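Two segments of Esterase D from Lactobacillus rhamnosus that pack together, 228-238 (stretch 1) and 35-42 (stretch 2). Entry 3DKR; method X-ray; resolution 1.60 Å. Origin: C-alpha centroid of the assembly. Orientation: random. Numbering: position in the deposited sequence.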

ATOM      1  N   ILE A 228       5.551  -2.570   8.262  1.00 15.69           N
ATOM      2  CA  ILE A 228       4.939  -2.643   9.576  1.00 15.79           C
ATOM      3  C   ILE A 228       3.706  -3.561   9.655  1.00 15.81           C
ATOM      4  O   ILE A 228       3.248  -3.872  10.751  1.00 16.45           O
ATOM      5  CB  ILE A 228       4.621  -1.239  10.161  1.00 15.94           C
ATOM      6  CG1 ILE A 228       3.689  -0.434   9.251  1.00 16.48           C
ATOM      7  CG2 ILE A 228       5.913  -0.475  10.421  1.00 17.16           C
ATOM      8  CD1 ILE A 228       3.179   0.842   9.927  1.00 16.71           C
ATOM      9  N   THR A 229       3.199  -4.016   8.514  1.00 15.72           N
ATOM     10  CA  THR A 229       2.114  -4.993   8.497  1.00 16.00           C
ATOM     11  C   THR A 229       2.604  -6.410   8.793  1.00 16.79           C
ATOM     12  O   THR A 229       1.792  -7.312   9.050  1.00 16.30           O
ATOM     13  CB  THR A 229       1.418  -5.019   7.132  1.00 15.30           C
ATOM     14  OG1 THR A 229       2.409  -5.155   6.112  1.00 15.02           O
ATOM     15  CG2 THR A 229       0.614  -3.727   6.909  1.00 16.39           C
ATOM     16  N   VAL A 230       3.922  -6.622   8.720  1.00 17.12           N
ATOM     17  CA  VAL A 230       4.507  -7.954   8.898  1.00 18.00           C
ATOM     18  C   VAL A 230       5.474  -8.035  10.089  1.00 18.10           C
ATOM     19  O   VAL A 230       5.582  -9.083  10.731  1.00 18.81           O
ATOM     20  CB  VAL A 230       5.216  -8.404   7.589  1.00 18.71           C
ATOM     21  CG1 VAL A 230       5.937  -9.722   7.762  1.00 21.74           C
ATOM     22  CG2 VAL A 230       4.207  -8.501   6.475  1.00 18.33           C
ATOM     23  N   ASN A 231       6.186  -6.948  10.381  1.00 18.26           N
ATOM     24  CA  ASN A 231       7.222  -6.982  11.425  1.00 19.18           C
ATOM     25  C   ASN A 231       6.636  -6.755  12.811  1.00 19.75           C
ATOM     26  O   ASN A 231       5.417  -6.766  12.973  1.00 19.99           O
ATOM     27  CB  ASN A 231       8.369  -6.018  11.086  1.00 19.01           C
ATOM     28  CG  ASN A 231       7.945  -4.555  11.105  1.00 18.46           C
ATOM     29  OD1 ASN A 231       7.083  -4.147  11.878  1.00 19.32           O
ATOM     30  ND2 ASN A 231       8.587  -3.755  10.247  1.00 18.58           N
ATOM     31  N   SER A 232       7.489  -6.563  13.825  1.00 20.55           N
ATOM     32  CA  SER A 232       7.004  -6.508  15.208  1.00 21.69           C
ATOM     33  C   SER A 232       6.012  -5.389  15.493  1.00 20.61           C
ATOM     34  O   SER A 232       5.328  -5.423  16.510  1.00 21.67           O
ATOM     35  CB  SER A 232       8.176  -6.401  16.198  1.00 22.22           C
ATOM     36  OG  SER A 232       8.913  -5.225  15.958  1.00 27.04           O
ATOM     37  N   ALA A 233       5.908  -4.414  14.594  1.00 19.80           N
ATOM     38  CA  ALA A 233       4.939  -3.333  14.761  1.00 19.15           C
ATOM     39  C   ALA A 233       3.500  -3.755  14.438  1.00 18.56           C
ATOM     40  O   ALA A 233       2.564  -2.993  14.696  1.00 18.83           O
ATOM     41  CB  ALA A 233       5.334  -2.142  13.886  1.00 19.49           C
ATOM     42  N   HIS A 234       3.315  -4.948  13.879  1.00 18.16           N
ATOM     43  CA  HIS A 234       2.029  -5.262  13.243  1.00 17.93           C
ATOM     44  C   HIS A 234       0.864  -5.370  14.234  1.00 18.29           C
ATOM     45  O   HIS A 234      -0.243  -4.958  13.917  1.00 18.07           O
ATOM     46  CB  HIS A 234       2.132  -6.465  12.296  1.00 17.86           C
ATOM     47  CG  HIS A 234       1.902  -7.794  12.942  1.00 18.04           C
ATOM     48  ND1 HIS A 234       2.925  -8.611  13.381  1.00 21.00           N
ATOM     49  CD2 HIS A 234       0.757  -8.480  13.162  1.00 16.78           C
ATOM     50  CE1 HIS A 234       2.408  -9.736  13.859  1.00 17.62           C
ATOM     51  NE2 HIS A 234       1.095  -9.671  13.760  1.00 21.53           N
ATOM     52  N   HIS A 235       1.084  -5.869  15.448  1.00 19.03           N
ATOM     53  CA  HIS A 235      -0.033  -5.883  16.403  1.00 19.47           C
ATOM     54  C   HIS A 235      -0.518  -4.480  16.765  1.00 19.06           C
ATOM     55  O   HIS A 235      -1.721  -4.218  16.822  1.00 19.51           O
ATOM     56  CB  HIS A 235       0.345  -6.661  17.663  1.00 20.16           C
ATOM     57  CG  HIS A 235       0.366  -8.142  17.461  1.00 23.08           C
ATOM     58  ND1 HIS A 235       1.358  -8.946  17.976  1.00 27.39           N
ATOM     59  CD2 HIS A 235      -0.481  -8.964  16.800  1.00 26.76           C
ATOM     60  CE1 HIS A 235       1.124 -10.201  17.633  1.00 26.78           C
ATOM     61  NE2 HIS A 235       0.010 -10.241  16.928  1.00 26.48           N
ATOM     62  N   ALA A 236       0.427  -3.572  17.003  1.00 18.84           N
ATOM     63  CA  ALA A 236       0.091  -2.194  17.311  1.00 18.56           C
ATOM     64  C   ALA A 236      -0.640  -1.552  16.150  1.00 17.88           C
ATOM     65  O   ALA A 236      -1.612  -0.832  16.345  1.00 18.42           O
ATOM     66  CB  ALA A 236       1.337  -1.406  17.638  1.00 19.51           C
ATOM     67  N   LEU A 237      -0.141  -1.784  14.939  1.00 17.35           N
ATOM     68  CA  LEU A 237      -0.755  -1.187  13.758  1.00 16.82           C
ATOM     69  C   LEU A 237      -2.197  -1.660  13.621  1.00 16.77           C
ATOM     70  O   LEU A 237      -3.111  -0.859  13.379  1.00 17.19           O
ATOM     71  CB  LEU A 237       0.038  -1.563  12.509  1.00 16.67           C
ATOM     72  CG  LEU A 237      -0.586  -1.077  11.202  1.00 17.13           C
ATOM     73  CD1 LEU A 237      -0.548   0.467  11.095  1.00 18.95           C
ATOM     74  CD2 LEU A 237       0.115  -1.735  10.021  1.00 17.01           C
ATOM     75  N   GLU A 238      -2.396  -2.961  13.773  1.00 16.72           N
ATOM     76  CA  GLU A 238      -3.737  -3.557  13.680  1.00 16.86           C
ATOM     77  C   GLU A 238      -4.685  -2.917  14.687  1.00 17.48           C
ATOM     78  O   GLU A 238      -5.772  -2.488  14.344  1.00 18.07           O
ATOM     79  CB  GLU A 238      -3.647  -5.068  13.878  1.00 16.78           C
ATOM     80  CG  GLU A 238      -2.937  -5.760  12.712  1.00 16.08           C
ATOM     81  CD  GLU A 238      -2.296  -7.090  13.043  1.00 16.84           C
ATOM     82  OE1 GLU A 238      -2.514  -7.648  14.157  1.00 17.21           O
ATOM     83  OE2 GLU A 238      -1.549  -7.584  12.166  1.00 17.10           O
TER
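Stretch 2, residues 35-42: PNDMNFMA

Stretch 2 lies on stretch 1 as a mixed contact, in which one side-chain-to-backbone hydrogen bond and a water bridging backbone atoms join the stretches beside a patch of aromatic and apolar side chains, with 455 Å² buried over both sides. Stretch 2 begins as a 3-10 segment, Pro-35 to Met-38, and continues as a helix from Asn-39, with Met-38 at the N-cap position; Ala-42 N donates to Met-38 O (2.8 Å) in its first turn. The two segments run in the same general sense: Val-230 CA lies 6.6 Å from Asp-37 CA, and further along Glu-238 CA lies 6.2 Å from Met-41 CA. The 3-10 end therefore sits against the loop of stretch 1, and the helical end reaches the helix that includes His-234 to Glu-238.

At the first site Thr-229, chi1 in p, donates from OG1 to Asp-37 O at 2.8 Å. Water 1 doubles this link: it donates to Asp-37 O and to Thr-229 O, both at 2.8 Å from the water oxygen, and accepts from Met-41 N at 3.1 Å. Asp-37 O thus takes two donors, and Val-230 CG2 packs 3.5 Å from the same oxygen.

Phe-40, chi1 in m, points its CA-to-CB bond toward stretch 1 and has the largest covered area, 98 Å². Val-230 O lies at its ring edge, 3.4 Å from Phe-40 CE2, while Val-230 CG1 is 4.1 Å from that carbon. Phe-40 CD2 sits over one face of the His-234 ring, 3.6 Å from His-234 CE1; the planes meet obliquely at 41°. His-234 ND1 donates to Asn-231 O (3.1 Å), which helps hold the imidazole in place.

Met-41 starts sideways, but its end comes nearer: CE reaches Leu-237 CD2 at 3.6 Å and Glu-238 CG at 3.8 Å.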

ATOM      1  N   PRO A  35      -0.033  -9.830  -2.148  1.00 14.22           N
ATOM      2  CA  PRO A  35      -1.014  -9.978  -1.062  1.00 14.41           C
ATOM      3  C   PRO A  35      -0.424 -10.514   0.260  1.00 14.43           C
ATOM      4  O   PRO A  35      -0.970 -10.225   1.318  1.00 14.83           O
ATOM      5  CB  PRO A  35      -2.059 -10.913  -1.671  1.00 15.29           C
ATOM      6  CG  PRO A  35      -2.032 -10.536  -3.162  1.00 14.94           C
ATOM      7  CD  PRO A  35      -0.549 -10.356  -3.429  1.00 15.75           C
ATOM      8  N   ASN A  36       0.689 -11.252   0.216  1.00 14.10           N
ATOM      9  CA  ASN A  36       1.297 -11.734   1.465  1.00 15.03           C
ATOM     10  C   ASN A  36       1.646 -10.623   2.453  1.00 14.37           C
ATOM     11  O   ASN A  36       1.658 -10.844   3.673  1.00 14.72           O
ATOM     12  CB  ASN A  36       2.551 -12.554   1.187  1.00 14.78           C
ATOM     13  CG  ASN A  36       2.253 -13.874   0.490  1.00 16.62           C
ATOM     14  OD1 ASN A  36       3.027 -14.323  -0.373  1.00 19.60           O
ATOM     15  ND2 ASN A  36       1.159 -14.509   0.869  1.00 14.32           N
ATOM     16  N   ASP A  37       1.919  -9.423   1.923  1.00 14.32           N
ATOM     17  CA  ASP A  37       2.220  -8.246   2.739  1.00 14.96           C
ATOM     18  C   ASP A  37       1.090  -7.978   3.740  1.00 14.71           C
ATOM     19  O   ASP A  37       1.310  -7.380   4.783  1.00 15.07           O
ATOM     20  CB  ASP A  37       2.345  -6.986   1.867  1.00 15.34           C
ATOM     21  CG  ASP A  37       3.511  -7.019   0.883  1.00 17.57           C
ATOM     22  OD1 ASP A  37       4.447  -7.832   1.036  1.00 19.33           O
ATOM     23  OD2 ASP A  37       3.459  -6.199  -0.058  1.00 16.79           O
ATOM     24  N   MET A  38      -0.114  -8.430   3.398  1.00 14.27           N
ATOM     25  CA  MET A  38      -1.314  -8.080   4.149  1.00 14.76           C
ATOM     26  C   MET A  38      -1.948  -9.265   4.889  1.00 15.32           C
ATOM     27  O   MET A  38      -3.031  -9.119   5.462  1.00 14.59           O
ATOM     28  CB  MET A  38      -2.354  -7.456   3.202  1.00 15.25           C
ATOM     29  CG  MET A  38      -1.923  -6.135   2.564  1.00 15.51           C
ATOM     30  SD  MET A  38      -1.684  -4.875   3.820  1.00 15.20           S
ATOM     31  CE  MET A  38      -1.353  -3.437   2.793  1.00 16.41           C
ATOM     32  N   ASN A  39      -1.302 -10.436   4.896  1.00 14.82           N
ATOM     33  CA  ASN A  39      -1.905 -11.610   5.551  1.00 14.82           C
ATOM     34  C   ASN A  39      -2.263 -11.357   7.013  1.00 14.90           C
ATOM     35  O   ASN A  39      -3.386 -11.632   7.441  1.00 14.90           O
ATOM     36  CB  ASN A  39      -0.963 -12.822   5.500  1.00 15.15           C
ATOM     37  CG  ASN A  39      -0.755 -13.349   4.106  1.00 15.83           C
ATOM     38  OD1 ASN A  39      -1.462 -12.972   3.163  1.00 17.84           O
ATOM     39  ND2 ASN A  39       0.238 -14.253   3.954  1.00 18.05           N
ATOM     40  N   PHE A  40      -1.321 -10.842   7.788  1.00 15.20           N
ATOM     41  CA  PHE A  40      -1.589 -10.631   9.218  1.00 15.46           C
ATOM     42  C   PHE A  40      -2.702  -9.595   9.414  1.00 14.98           C
ATOM     43  O   PHE A  40      -3.607  -9.788  10.232  1.00 15.68           O
ATOM     44  CB  PHE A  40      -0.364 -10.156   9.990  1.00 16.43           C
ATOM     45  CG  PHE A  40       0.824 -11.100   9.951  1.00 17.26           C
ATOM     46  CD1 PHE A  40       0.718 -12.434   9.556  1.00 20.11           C
ATOM     47  CD2 PHE A  40       2.061 -10.616  10.340  1.00 18.64           C
ATOM     48  CE1 PHE A  40       1.858 -13.253   9.530  1.00 21.98           C
ATOM     49  CE2 PHE A  40       3.181 -11.424  10.332  1.00 19.91           C
ATOM     50  CZ  PHE A  40       3.087 -12.735   9.940  1.00 20.26           C
ATOM     51  N   MET A  41      -2.615  -8.487   8.683  1.00 14.60           N
ATOM     52  CA  MET A  41      -3.587  -7.392   8.826  1.00 14.60           C
ATOM     53  C   MET A  41      -4.979  -7.886   8.459  1.00 14.55           C
ATOM     54  O   MET A  41      -5.967  -7.685   9.199  1.00 15.28           O
ATOM     55  CB  MET A  41      -3.173  -6.192   7.957  1.00 14.10           C
ATOM     56  CG  MET A  41      -4.210  -5.051   7.834  1.00 15.07           C
ATOM     57  SD  MET A  41      -4.573  -4.260   9.421  1.00 16.19           S
ATOM     58  CE  MET A  41      -3.007  -3.451   9.757  1.00 18.10           C
ATOM     59  N   ALA A  42      -5.055  -8.542   7.299  1.00 14.35           N
ATOM     60  CA  ALA A  42      -6.321  -9.067   6.800  1.00 14.36           C
ATOM     61  C   ALA A  42      -6.984  -9.992   7.838  1.00 14.55           C
ATOM     62  O   ALA A  42      -8.188  -9.923   8.092  1.00 15.36           O
ATOM     63  CB  ALA A  42      -6.103  -9.770   5.471  1.00 14.33           C
TER
HETATM   64  O   HOH W   1       0.050  -8.314   7.161  1.00 20.40           O